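Local atomic coordinates of nitrogenase molybdenum-iron protein beta chain (Clostridium pasteurianum, PDB entry 4WES), a protein that forms, with its alpha chain partner, the molybdenum-iron component of nitrogenase, which reduces dinitrogen to ammonium, and helps bind an [8Fe-7S] cluster. Residues V341-P346 with V368-D373; V10-L15 with D373-H378; D195-M200 with T284-P289; K188-A193 with A290-E295. One frame throughout, in Å; residues are numbered along the deposited sequence.

Contact 1: V341-P346 with V368-D373; sequences VVTGTP and VKVEGD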
loop_
_atom_site.group_PDB
_atom_site.type_symbol
_atom_site.label_atom_id
_atom_site.label_comp_id
_atom_site.label_asym_id
_atom_site.label_seq_id
_atom_site.Cartn_x
_atom_site.Cartn_y
_atom_site.Cartn_z
ATOM N N VAL B 341 9.768 9.963 19.003
ATOM C CA VAL B 341 10.927 9.695 18.136
ATOM C C VAL B 341 11.943 8.913 18.964
ATOM O O VAL B 341 12.517 9.465 19.906
ATOM C CB VAL B 341 11.538 10.980 17.574
ATOM C CG1 VAL B 341 12.506 10.626 16.464
ATOM C CG2 VAL B 341 10.489 11.948 17.055
ATOM N N VAL B 342 12.170 7.649 18.598
ATOM C CA VAL B 342 12.975 6.748 19.410
ATOM C C VAL B 342 13.973 5.964 18.601
ATOM O O VAL B 342 13.655 5.470 17.512
ATOM C CB VAL B 342 12.054 5.785 20.198
ATOM C CG1 VAL B 342 12.830 4.683 20.899
ATOM C CG2 VAL B 342 11.246 6.576 21.206
ATOM N N THR B 343 15.179 5.817 19.151
ATOM C CA THR B 343 16.110 4.814 18.664
ATOM C C THR B 343 16.585 3.960 19.828
ATOM O O THR B 343 16.734 4.482 20.945
ATOM C CB THR B 343 17.318 5.446 17.941
ATOM O OG1 THR B 343 18.153 4.390 17.423
ATOM C CG2 THR B 343 18.154 6.318 18.805
ATOM N N GLY B 344 16.868 2.698 19.558
ATOM C CA GLY B 344 17.535 1.858 20.535
ATOM C C GLY B 344 19.038 2.000 20.562
ATOM O O GLY B 344 19.690 1.506 21.473
ATOM N N THR B 345 19.609 2.647 19.550
ATOM C CA THR B 345 21.064 2.766 19.450
ATOM C C THR B 345 21.522 3.927 20.340
ATOM O O THR B 345 21.007 5.027 20.240
ATOM C CB THR B 345 21.466 3.010 18.004
ATOM O OG1 THR B 345 21.148 1.844 17.219
ATOM C CG2 THR B 345 22.943 3.244 17.874
ATOM N N PRO B 346 22.545 3.693 21.198
ATOM C CA PRO B 346 23.007 4.757 22.073
ATOM C C PRO B 346 23.739 5.852 21.310
ATOM O O PRO B 346 24.232 5.637 20.197
ATOM C CB PRO B 346 23.942 4.040 23.027
ATOM C CG PRO B 346 24.373 2.831 22.324
ATOM C CD PRO B 346 23.212 2.421 21.463
ATOM N N VAL B 368 11.445 12.559 22.638
ATOM C CA VAL B 368 12.577 12.022 21.916
ATOM C C VAL B 368 13.386 11.186 22.889
ATOM O O VAL B 368 13.710 11.684 23.987
ATOM C CB VAL B 368 13.429 13.176 21.382
ATOM C CG1 VAL B 368 14.642 12.665 20.657
ATOM C CG2 VAL B 368 12.610 14.090 20.480
ATOM N N LYS B 369 13.687 9.941 22.574
ATOM C CA LYS B 369 14.414 9.118 23.506
ATOM C C LYS B 369 15.446 8.251 22.801
ATOM O O LYS B 369 15.158 7.530 21.837
ATOM C CB LYS B 369 13.478 8.230 24.325
ATOM C CG LYS B 369 14.185 7.469 25.434
ATOM C CD LYS B 369 13.207 6.725 26.335
ATOM C CE LYS B 369 13.924 5.905 27.356
ATOM N NZ LYS B 369 12.976 5.163 28.243
ATOM N N VAL B 370 16.661 8.316 23.317
ATOM C CA VAL B 370 17.756 7.437 22.950
ATOM C C VAL B 370 17.740 6.238 23.915
ATOM O O VAL B 370 17.543 6.405 25.132
ATOM C CB VAL B 370 19.075 8.199 23.031
ATOM C CG1 VAL B 370 20.280 7.294 22.914
ATOM C CG2 VAL B 370 19.108 9.277 21.965
ATOM N N GLU B 371 17.955 5.044 23.392
ATOM C CA GLU B 371 17.816 3.837 24.182
ATOM C C GLU B 371 16.399 3.711 24.760
ATOM O O GLU B 371 16.201 3.234 25.872
ATOM C CB GLU B 371 18.910 3.663 25.219
ATOM C CG GLU B 371 20.296 3.552 24.616
ATOM C CD GLU B 371 21.332 3.298 25.662
ATOM O OE1 GLU B 371 21.621 2.126 25.979
ATOM O OE2 GLU B 371 21.828 4.278 26.212
ATOM N N GLY B 372 15.416 4.101 23.965
ATOM C CA GLY B 372 14.019 3.763 24.253
ATOM C C GLY B 372 13.645 2.505 23.472
ATOM O O GLY B 372 14.399 2.024 22.631
ATOM N N ASP B 373 12.455 1.980 23.787
ATOM C CA ASP B 373 12.022 0.749 23.141
ATOM C C ASP B 373 10.554 0.830 22.712
ATOM O O ASP B 373 9.890 1.858 22.894
ATOM C CB ASP B 373 12.361 -0.466 24.027
ATOM C CG ASP B 373 11.766 -0.388 25.420
ATOM O OD1 ASP B 373 10.606 0.054 25.558
ATOM O OD2 ASP B 373 12.449 -0.830 26.363
#
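V341-T343 and V368-V370 are the C-terminal ends of strands 337-343 and 367-370, the two strands of a beta-alpha-beta crossover through helix 348-360, at one border of a parallel, Rossmann-like sheet. The evidence is in the register: V341, V342 and T343 pair with V368, K369 and V370, and the axes of the short strands, 4.8 Å apart, differ in direction by 5°. K369 N donates to V341 O at 3.0 Å and T343 N to K369 O at 3.2 Å. Each acceptor also receives a CA-H contact, V341 O from V368 and K369 O from V342. Beyond the strands T343 O takes two weak bonds, from E371 N and G372 N, as the chain turns through a positive phi of 59° at E371 toward helix 374-383. V341, T343 and V370 share the face that rests on F350 of helix 348-360. On the other face V342 and K369 lie side by side, both against W380. The lysine chain is extended and carries NZ to a salt bridge with D376. T343 OG1 closes an ST turn by accepting from T345 N and is hydrogen-bonded to G319 O. P346 lies about 13 Å, side chain to cluster, from the bound Fe(8)-S(7) cluster, and its CB packs 3.8 Å from E371 CD. CG1 of V342, anti to the backbone N (chi1 171°), packs against the turn, 3.5 Å from G372 C.

Contact 2: V10-L15 with D373-H378; sequences VERKAL and DFFDVH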
loop_
_atom_site.group_PDB
_atom_site.type_symbol
_atom_site.label_atom_id
_atom_site.label_comp_id
_atom_site.label_asym_id
_atom_site.label_seq_id
_atom_site.Cartn_x
_atom_site.Cartn_y
_atom_site.Cartn_z
ATOM N N VAL B 10 6.050 3.835 33.107
ATOM C CA VAL B 10 7.098 3.392 34.023
ATOM C C VAL B 10 8.412 3.788 33.410
ATOM O O VAL B 10 8.683 3.520 32.213
ATOM C CB VAL B 10 7.083 1.858 34.256
ATOM C CG1 VAL B 10 8.193 1.424 35.216
ATOM C CG2 VAL B 10 5.711 1.385 34.738
ATOM N N GLU B 11 9.245 4.400 34.213
ATOM C CA GLU B 11 10.611 4.678 33.789
ATOM C C GLU B 11 11.504 3.505 34.240
ATOM O O GLU B 11 12.090 3.536 35.350
ATOM C CB GLU B 11 11.103 5.996 34.371
ATOM C CG GLU B 11 10.300 7.206 33.947
ATOM C CD GLU B 11 10.329 7.399 32.463
ATOM O OE1 GLU B 11 11.382 7.087 31.865
ATOM O OE2 GLU B 11 9.301 7.852 31.905
ATOM N N ARG B 12 11.588 2.496 33.401
ATOM C CA ARG B 12 12.380 1.341 33.741
ATOM C C ARG B 12 13.845 1.713 33.731
ATOM O O ARG B 12 14.282 2.531 32.908
ATOM C CB ARG B 12 12.151 0.193 32.727
ATOM C CG ARG B 12 10.826 -0.463 32.893
ATOM C CD ARG B 12 10.465 -1.314 31.701
ATOM N NE ARG B 12 10.023 -0.488 30.578
ATOM C CZ ARG B 12 10.555 -0.465 29.359
ATOM N NH1 ARG B 12 11.568 -1.259 29.018
ATOM N NH2 ARG B 12 10.043 0.355 28.468
ATOM N N LYS B 13 14.597 1.096 34.618
ATOM C CA LYS B 13 16.052 1.290 34.707
ATOM C C LYS B 13 16.830 0.029 34.321
ATOM O O LYS B 13 18.048 0.126 34.166
ATOM C CB LYS B 13 16.476 1.730 36.138
ATOM C CG LYS B 13 15.833 2.981 36.678
ATOM C CD LYS B 13 16.323 3.301 38.086
ATOM C CE LYS B 13 15.526 4.441 38.699
ATOM N NZ LYS B 13 16.233 5.100 39.833
ATOM N N ALA B 14 16.192 -1.131 34.275
ATOM C CA ALA B 14 16.915 -2.388 34.113
ATOM C C ALA B 14 16.317 -3.325 33.072
ATOM O O ALA B 14 17.057 -3.948 32.296
ATOM C CB ALA B 14 17.055 -3.089 35.453
ATOM N N LEU B 15 15.001 -3.459 33.082
ATOM C CA LEU B 15 14.338 -4.412 32.190
ATOM C C LEU B 15 14.066 -3.778 30.841
ATOM O O LEU B 15 13.326 -2.812 30.731
ATOM C CB LEU B 15 13.005 -4.808 32.833
ATOM C CG LEU B 15 12.214 -5.855 32.102
ATOM C CD1 LEU B 15 12.853 -7.228 32.167
ATOM C CD2 LEU B 15 10.802 -5.938 32.693
ATOM N N ASP B 373 12.455 1.980 23.787
ATOM C CA ASP B 373 12.022 0.749 23.141
ATOM C C ASP B 373 10.554 0.830 22.712
ATOM O O ASP B 373 9.890 1.858 22.894
ATOM C CB ASP B 373 12.361 -0.466 24.027
ATOM C CG ASP B 373 11.766 -0.388 25.420
ATOM O OD1 ASP B 373 10.606 0.054 25.558
ATOM O OD2 ASP B 373 12.449 -0.830 26.363
ATOM N N PHE B 374 10.062 -0.223 22.061
ATOM C CA PHE B 374 8.680 -0.239 21.581
ATOM C C PHE B 374 7.672 -0.241 22.719
ATOM O O PHE B 374 6.526 0.116 22.503
ATOM C CB PHE B 374 8.431 -1.447 20.673
ATOM C CG PHE B 374 8.952 -1.335 19.253
ATOM C CD1 PHE B 374 8.148 -0.847 18.250
ATOM C CD2 PHE B 374 10.244 -1.713 18.915
ATOM C CE1 PHE B 374 8.574 -0.779 16.949
ATOM C CE2 PHE B 374 10.698 -1.633 17.610
ATOM C CZ PHE B 374 9.854 -1.150 16.633
ATOM N N PHE B 375 8.070 -0.699 23.907
ATOM C CA PHE B 375 7.165 -0.630 25.060
ATOM C C PHE B 375 6.985 0.816 25.485
ATOM O O PHE B 375 5.836 1.251 25.720
ATOM C CB PHE B 375 7.723 -1.532 26.173
ATOM C CG PHE B 375 6.784 -1.776 27.322
ATOM C CD1 PHE B 375 6.018 -2.921 27.391
ATOM C CD2 PHE B 375 6.709 -0.883 28.376
ATOM C CE1 PHE B 375 5.199 -3.182 28.463
ATOM C CE2 PHE B 375 5.867 -1.143 29.446
ATOM C CZ PHE B 375 5.132 -2.299 29.507
ATOM N N ASP B 376 8.078 1.567 25.561
ATOM C CA ASP B 376 7.971 3.013 25.841
ATOM C C ASP B 376 7.002 3.692 24.893
ATOM O O ASP B 376 6.102 4.425 25.314
ATOM C CB ASP B 376 9.317 3.693 25.659
ATOM C CG ASP B 376 10.347 3.364 26.743
ATOM O OD1 ASP B 376 9.991 3.334 27.946
ATOM O OD2 ASP B 376 11.538 3.234 26.366
ATOM N N VAL B 377 7.194 3.495 23.574
ATOM C CA VAL B 377 6.410 4.266 22.645
ATOM C C VAL B 377 4.935 3.889 22.775
ATOM O O VAL B 377 4.055 4.746 22.646
ATOM C CB VAL B 377 6.942 4.162 21.217
ATOM C CG1 VAL B 377 6.049 4.949 20.260
ATOM C CG2 VAL B 377 8.330 4.756 21.155
ATOM N N HIS B 378 4.659 2.597 22.956
ATOM C CA HIS B 378 3.269 2.199 23.146
ATOM C C HIS B 378 2.658 2.918 24.351
ATOM O O HIS B 378 1.536 3.436 24.282
ATOM C CB HIS B 378 3.159 0.690 23.245
ATOM C CG HIS B 378 1.750 0.211 23.176
ATOM N ND1 HIS B 378 1.422 -1.085 23.470
ATOM C CD2 HIS B 378 0.599 0.840 22.816
ATOM C CE1 HIS B 378 0.116 -1.229 23.318
ATOM N NE2 HIS B 378 -0.400 -0.074 22.897
HETATM O O HOH W 1 8.098 4.741 29.223
HETATM O O HOH W 2 11.487 2.937 30.273
#
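D373, the N-cap of helix 374-383, meets R12 tip to tip. Guanidinium and carboxylate lie 21° from coplanar, and the grip is end-on: NH1 of R12 donates to OD2 of D373 at 2.8 Å and NH2 to OD1 at 3.0 Å, each through the syn lone pair. With chi1 57°, CG of D373 lies between its backbone N and carbonyl carbon, from where the carboxylate both faces R12 and accepts from D376 N. F375 follows, its CD2 3.6 Å from R12 NH2 and its ring plane 74° from the guanidinium. D376 then brings OD1 to 3.0 Å from R12 NH2, a second salt bridge completing a three-residue network. D373 and D376 also form a capping box: D376 N donates to D373 OD1 at 2.9 Å, and D373 N to D376 OD2. Water 2 accepts from R12 N and lies 2.8 Å from D376 OD1, a probable bridge. NH1 of R12 is fixed further by L15 O, 2.9 Å away in the guanidinium plane. R16, a further basic partner of D373, probably favours its ionised form. R12 and F375 rest on I17 of strand 16-17, F374 and V377 on L318 of strand 314-318, F374 also on I398 of helix 396-402.

Contact 3: D195-M200 with T284-P289; sequences DIPYIM and TGKEVP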
loop_
_atom_site.group_PDB
_atom_site.type_symbol
_atom_site.label_atom_id
_atom_site.label_comp_id
_atom_site.label_asym_id
_atom_site.label_seq_id
_atom_site.Cartn_x
_atom_site.Cartn_y
_atom_site.Cartn_z
ATOM N N ASP B 195 27.349 12.249 -13.447
ATOM C CA ASP B 195 28.578 11.950 -14.163
ATOM C C ASP B 195 29.818 12.063 -13.262
ATOM O O ASP B 195 30.861 12.591 -13.679
ATOM C CB ASP B 195 28.716 12.828 -15.421
ATOM C CG ASP B 195 29.743 12.290 -16.394
ATOM O OD1 ASP B 195 30.012 11.058 -16.398
ATOM O OD2 ASP B 195 30.273 13.100 -17.175
ATOM N N ILE B 196 29.714 11.524 -12.049
ATOM C CA ILE B 196 30.769 11.548 -11.067
ATOM C C ILE B 196 31.278 10.125 -10.793
ATOM O O ILE B 196 30.559 9.318 -10.221
ATOM C CB ILE B 196 30.294 12.196 -9.753
ATOM C CG1 ILE B 196 29.966 13.654 -10.017
ATOM C CG2 ILE B 196 31.322 12.058 -8.637
ATOM C CD1 ILE B 196 29.223 14.344 -8.882
ATOM N N PRO B 197 32.534 9.830 -11.146
ATOM C CA PRO B 197 33.115 8.525 -10.800
ATOM C C PRO B 197 33.198 8.317 -9.300
ATOM O O PRO B 197 33.503 9.272 -8.566
ATOM C CB PRO B 197 34.517 8.572 -11.443
ATOM C CG PRO B 197 34.349 9.549 -12.584
ATOM C CD PRO B 197 33.398 10.590 -12.064
ATOM N N TYR B 198 32.976 7.077 -8.857
ATOM C CA TYR B 198 32.858 6.805 -7.434
ATOM C C TYR B 198 33.240 5.360 -7.131
ATOM O O TYR B 198 33.287 4.508 -8.029
ATOM C CB TYR B 198 31.400 7.077 -6.935
ATOM C CG TYR B 198 30.414 6.110 -7.554
ATOM C CD1 TYR B 198 29.907 6.300 -8.818
ATOM C CD2 TYR B 198 30.099 4.929 -6.904
ATOM C CE1 TYR B 198 29.060 5.363 -9.396
ATOM C CE2 TYR B 198 29.279 4.001 -7.468
ATOM C CZ TYR B 198 28.765 4.204 -8.726
ATOM O OH TYR B 198 27.966 3.249 -9.308
ATOM N N ILE B 199 33.482 5.118 -5.842
ATOM C CA ILE B 199 33.594 3.773 -5.299
ATOM C C ILE B 199 32.612 3.737 -4.127
ATOM O O ILE B 199 32.785 4.502 -3.178
ATOM C CB ILE B 199 34.992 3.412 -4.756
ATOM C CG1 ILE B 199 36.046 3.504 -5.874
ATOM C CG2 ILE B 199 34.962 2.013 -4.166
ATOM C CD1 ILE B 199 37.462 3.484 -5.345
ATOM N N MET B 200 31.576 2.904 -4.184
ATOM C CA MET B 200 30.677 2.709 -3.055
ATOM C C MET B 200 31.122 1.503 -2.256
ATOM O O MET B 200 31.388 0.461 -2.847
ATOM C CB MET B 200 29.243 2.500 -3.526
ATOM C CG MET B 200 28.274 2.263 -2.366
ATOM S SD MET B 200 26.568 2.089 -2.842
ATOM C CE MET B 200 26.191 3.795 -3.114
ATOM N N THR B 284 32.942 18.539 -7.214
ATOM C CA THR B 284 33.337 18.170 -8.566
ATOM C C THR B 284 33.220 19.253 -9.601
ATOM O O THR B 284 33.791 19.132 -10.695
ATOM C CB THR B 284 32.505 16.992 -9.065
ATOM O OG1 THR B 284 31.141 17.383 -9.184
ATOM C CG2 THR B 284 32.655 15.783 -8.144
ATOM N N GLY B 285 32.513 20.320 -9.277
ATOM C CA GLY B 285 32.182 21.337 -10.261
ATOM C C GLY B 285 31.146 20.921 -11.291
ATOM O O GLY B 285 30.904 21.643 -12.239
ATOM N N LYS B 286 30.542 19.759 -11.111
ATOM C CA LYS B 286 29.554 19.221 -12.048
ATOM C C LYS B 286 28.171 19.833 -11.789
ATOM O O LYS B 286 27.724 19.926 -10.653
ATOM C CB LYS B 286 29.505 17.691 -11.947
ATOM C CG LYS B 286 30.810 16.970 -12.275
ATOM C CD LYS B 286 30.867 16.443 -13.682
ATOM C CE LYS B 286 32.262 15.981 -14.094
ATOM N NZ LYS B 286 32.790 14.840 -13.301
ATOM N N GLU B 287 27.512 20.279 -12.860
ATOM C CA GLU B 287 26.174 20.833 -12.766
ATOM C C GLU B 287 25.127 19.734 -12.508
ATOM O O GLU B 287 25.313 18.577 -12.880
ATOM C CB GLU B 287 25.832 21.569 -14.063
ATOM C CG GLU B 287 26.826 22.693 -14.439
ATOM C CD GLU B 287 26.775 23.920 -13.531
ATOM O OE1 GLU B 287 25.685 24.274 -13.029
ATOM O OE2 GLU B 287 27.842 24.546 -13.336
ATOM N N VAL B 288 24.040 20.112 -11.863
ATOM C CA VAL B 288 22.954 19.168 -11.602
ATOM C C VAL B 288 22.115 19.003 -12.881
ATOM O O VAL B 288 21.621 20.006 -13.428
ATOM C CB VAL B 288 22.062 19.661 -10.469
ATOM C CG1 VAL B 288 20.943 18.653 -10.184
ATOM C CG2 VAL B 288 22.897 19.883 -9.213
ATOM N N PRO B 289 22.006 17.773 -13.401
ATOM C CA PRO B 289 21.278 17.586 -14.664
ATOM C C PRO B 289 19.770 17.737 -14.551
ATOM O O PRO B 289 19.172 17.638 -13.464
ATOM C CB PRO B 289 21.625 16.163 -15.057
ATOM C CG PRO B 289 21.875 15.465 -13.759
ATOM C CD PRO B 289 22.537 16.498 -12.885
#
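One hydrogen bond joins D195 and K286 across this surface contact: NZ of K286 donates to the backbone O of D195 at 3.0 Å. The ammonium approaches with a C=O...donor angle of 145° and stands 30° out of the carbonyl plane. The lysine chain bends twice to get there, and the final bend, chi4 63°, turns NZ toward the oxygen. OD2 of D195 lies 4.9 Å from K286 NZ, beyond direct contact but near enough that some electrostatic attraction is probable. A second polar element lies within 284-289: T284 OG1 accepts from K286 N at 3.1 Å, an ST turn that holds the start of the loop, and the same hydroxyl is hydrogen-bonded to L280 O. Both segments leave helices here. D195, just beyond helix 181-193, closes it with a Schellman motif, on the way to strand 198-200 at one border of a parallel four-stranded sheet, while 284-289 connects helix 270-284 to helix 290-305. The van der Waals contacts centre on I196 and T284. CD1 of I196 comes to 3.8 Å from T284 CG2, the apolar part, and to 3.6 Å from T284 OG1, the two side chains meeting at a slant. Nearer the backbone on the same branch, I196 CG1 lies 4.1 Å from CG of K286. I196 and T284 both touch I172 of strand 172-175, and I196 also packs on L280.

Contact 4: K188-A193 with A290-E295; sequences KRLFEA and ASIEEE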
loop_
_atom_site.group_PDB
_atom_site.type_symbol
_atom_site.label_atom_id
_atom_site.label_comp_id
_atom_site.label_asym_id
_atom_site.label_seq_id
_atom_site.Cartn_x
_atom_site.Cartn_y
_atom_site.Cartn_z
ATOM N N LYS B 188 23.907 5.182 -6.206
ATOM C CA LYS B 188 24.765 4.960 -7.382
ATOM C C LYS B 188 24.142 5.628 -8.620
ATOM O O LYS B 188 24.853 6.266 -9.420
ATOM C CB LYS B 188 25.029 3.478 -7.620
ATOM C CG LYS B 188 25.894 2.845 -6.536
ATOM C CD LYS B 188 26.380 1.465 -6.877
ATOM C CE LYS B 188 25.248 0.486 -6.967
ATOM N NZ LYS B 188 25.755 -0.865 -7.336
ATOM N N ARG B 189 22.839 5.477 -8.776
ATOM C CA ARG B 189 22.147 6.045 -9.922
ATOM C C ARG B 189 22.330 7.561 -9.965
ATOM O O ARG B 189 22.527 8.166 -11.037
ATOM C CB ARG B 189 20.662 5.671 -9.882
ATOM C CG ARG B 189 19.924 6.003 -11.174
ATOM C CD ARG B 189 18.411 5.871 -11.022
ATOM N NE ARG B 189 17.854 6.854 -10.105
ATOM C CZ ARG B 189 17.637 8.125 -10.420
ATOM N NH1 ARG B 189 17.884 8.582 -11.653
ATOM N NH2 ARG B 189 17.193 8.954 -9.510
ATOM N N LEU B 190 22.273 8.209 -8.796
ATOM C CA LEU B 190 22.449 9.649 -8.709
ATOM C C LEU B 190 23.881 10.075 -9.049
ATOM O O LEU B 190 24.078 11.054 -9.783
ATOM C CB LEU B 190 22.020 10.149 -7.332
ATOM C CG LEU B 190 20.514 10.021 -7.080
ATOM C CD1 LEU B 190 20.180 10.317 -5.621
ATOM C CD2 LEU B 190 19.733 10.969 -7.955
ATOM N N PHE B 191 24.875 9.365 -8.525
ATOM C CA PHE B 191 26.271 9.623 -8.922
ATOM C C PHE B 191 26.426 9.517 -10.444
ATOM O O PHE B 191 27.074 10.357 -11.093
ATOM C CB PHE B 191 27.240 8.614 -8.299
ATOM C CG PHE B 191 27.807 9.011 -6.947
ATOM C CD1 PHE B 191 29.019 9.686 -6.893
ATOM C CD2 PHE B 191 27.162 8.715 -5.769
ATOM C CE1 PHE B 191 29.541 10.076 -5.686
ATOM C CE2 PHE B 191 27.697 9.077 -4.576
ATOM C CZ PHE B 191 28.892 9.742 -4.525
ATOM N N GLU B 192 25.817 8.477 -11.020
ATOM C CA GLU B 192 25.950 8.245 -12.461
ATOM C C GLU B 192 25.242 9.348 -13.242
ATOM O O GLU B 192 25.765 9.831 -14.261
ATOM C CB GLU B 192 25.419 6.863 -12.797
ATOM C CG GLU B 192 26.373 5.804 -12.241
ATOM C CD GLU B 192 25.832 4.402 -12.186
ATOM O OE1 GLU B 192 24.727 4.158 -12.708
ATOM O OE2 GLU B 192 26.555 3.552 -11.591
ATOM N N ALA B 193 24.072 9.785 -12.778
ATOM C CA ALA B 193 23.370 10.883 -13.454
ATOM C C ALA B 193 24.183 12.192 -13.377
ATOM O O ALA B 193 24.128 13.018 -14.299
ATOM C CB ALA B 193 21.977 11.070 -12.876
ATOM N N ALA B 290 19.145 17.962 -15.696
ATOM C CA ALA B 290 17.718 18.204 -15.758
ATOM C C ALA B 290 16.912 17.049 -15.168
ATOM O O ALA B 290 15.856 17.263 -14.559
ATOM C CB ALA B 290 17.324 18.446 -17.207
ATOM N N SER B 291 17.395 15.817 -15.359
ATOM C CA SER B 291 16.641 14.659 -14.854
ATOM C C SER B 291 16.491 14.669 -13.339
ATOM O O SER B 291 15.408 14.398 -12.816
ATOM C CB SER B 291 17.310 13.358 -15.308
ATOM O OG SER B 291 18.612 13.220 -14.764
ATOM N N ILE B 292 17.576 15.005 -12.651
ATOM C CA ILE B 292 17.538 15.110 -11.186
ATOM C C ILE B 292 16.663 16.274 -10.734
ATOM O O ILE B 292 15.859 16.156 -9.813
ATOM C CB ILE B 292 18.941 15.203 -10.589
ATOM C CG1 ILE B 292 19.694 13.880 -10.799
ATOM C CG2 ILE B 292 18.901 15.601 -9.115
ATOM C CD1 ILE B 292 21.120 13.860 -10.321
ATOM N N GLU B 293 16.797 17.397 -11.411
ATOM C CA GLU B 293 15.939 18.533 -11.115
ATOM C C GLU B 293 14.466 18.207 -11.327
ATOM O O GLU B 293 13.620 18.639 -10.529
ATOM C CB GLU B 293 16.395 19.771 -11.900
ATOM C CG GLU B 293 15.591 20.993 -11.488
ATOM C CD GLU B 293 16.188 22.305 -11.839
ATOM O OE1 GLU B 293 15.416 23.288 -11.789
ATOM O OE2 GLU B 293 17.406 22.366 -12.140
ATOM N N GLU B 294 14.145 17.461 -12.390
ATOM C CA GLU B 294 12.739 17.066 -12.607
ATOM C C GLU B 294 12.242 16.226 -11.430
ATOM O O GLU B 294 11.119 16.424 -10.958
ATOM C CB GLU B 294 12.574 16.292 -13.925
ATOM C CG GLU B 294 11.132 15.995 -14.223
ATOM C CD GLU B 294 10.891 15.007 -15.340
ATOM O OE1 GLU B 294 11.582 13.974 -15.404
ATOM O OE2 GLU B 294 9.949 15.252 -16.141
ATOM N N GLU B 295 13.037 15.243 -10.994
ATOM C CA GLU B 295 12.635 14.381 -9.872
ATOM C C GLU B 295 12.347 15.198 -8.603
ATOM O O GLU B 295 11.342 14.976 -7.916
ATOM C CB GLU B 295 13.730 13.379 -9.536
ATOM C CG GLU B 295 14.168 12.433 -10.599
ATOM C CD GLU B 295 15.511 11.695 -10.365
ATOM O OE1 GLU B 295 15.997 11.605 -9.227
ATOM O OE2 GLU B 295 16.077 11.151 -11.403
HETATM O O HOH W 3 18.119 11.399 -12.870
#
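Helix-to-helix packing joins R189, L190 and A193 of helix 181-193 to S291, I292 and E295 in the first turns of helix 290-305. The short axes pass at 10.6 Å, their N-to-C directions 133° apart, an oblique crossing. R189 and E295 reach toward each other tip to tip: NH2 of R189 donates to E295 OE1 at 2.9 Å and NH1 to OE2 at 3.2 Å. R189 CG is anti to the backbone N (chi1 -169°), and the chain beyond it bends at chi3 on its way to the acid. This end-on grip is not flat, because the guanidinium and carboxylate planes stand 52° apart, and both nitrogens meet the syn sides of their oxygens from out of the carboxylate plane. NH2 of R189 also forms a salt bridge with E186 one turn earlier, so two acids share one guanidinium. In the apolar patch beside it, CD1 of I292 sits 3.9 Å from CB of A193 and, in one of the two conformers of L190, near its CD2. I292 and E295 both touch Y427 of helix 426-448. Residues between them face other subunits: E293 pairs with K520 of the alpha chain and E294 with R185 of the second copy of this protein. Water 3 joins the two helices at the polar edge, 3.1 Å from R189 NH1, from which it accepts, and 2.7 Å from S291 OG.

In the fold
Contacts 1 and 2 lie together, centres 10 Å apart; they touch and share D373, where strand 367-370 passes into helix 374-383. Contact 1 is mainly backbone pairing in a sheet, whereas contact 2 is a buried ionic network that joins the N-terminal segment 10-15 to the start of helix 374-383. Contacts 3 and 4 form the second pair, also 10 Å apart and more than 30 Å from the first, centre to centre. Contact 4 packs helix 181-193 on helix 290-305; contact 3 joins the segment that follows the first to the loop that precedes the second. Contact 3 lies at the surface with one lysine-to-carbonyl bond, while contact 4 is a partly buried helix-helix contact with a salt bridge and apolar packing.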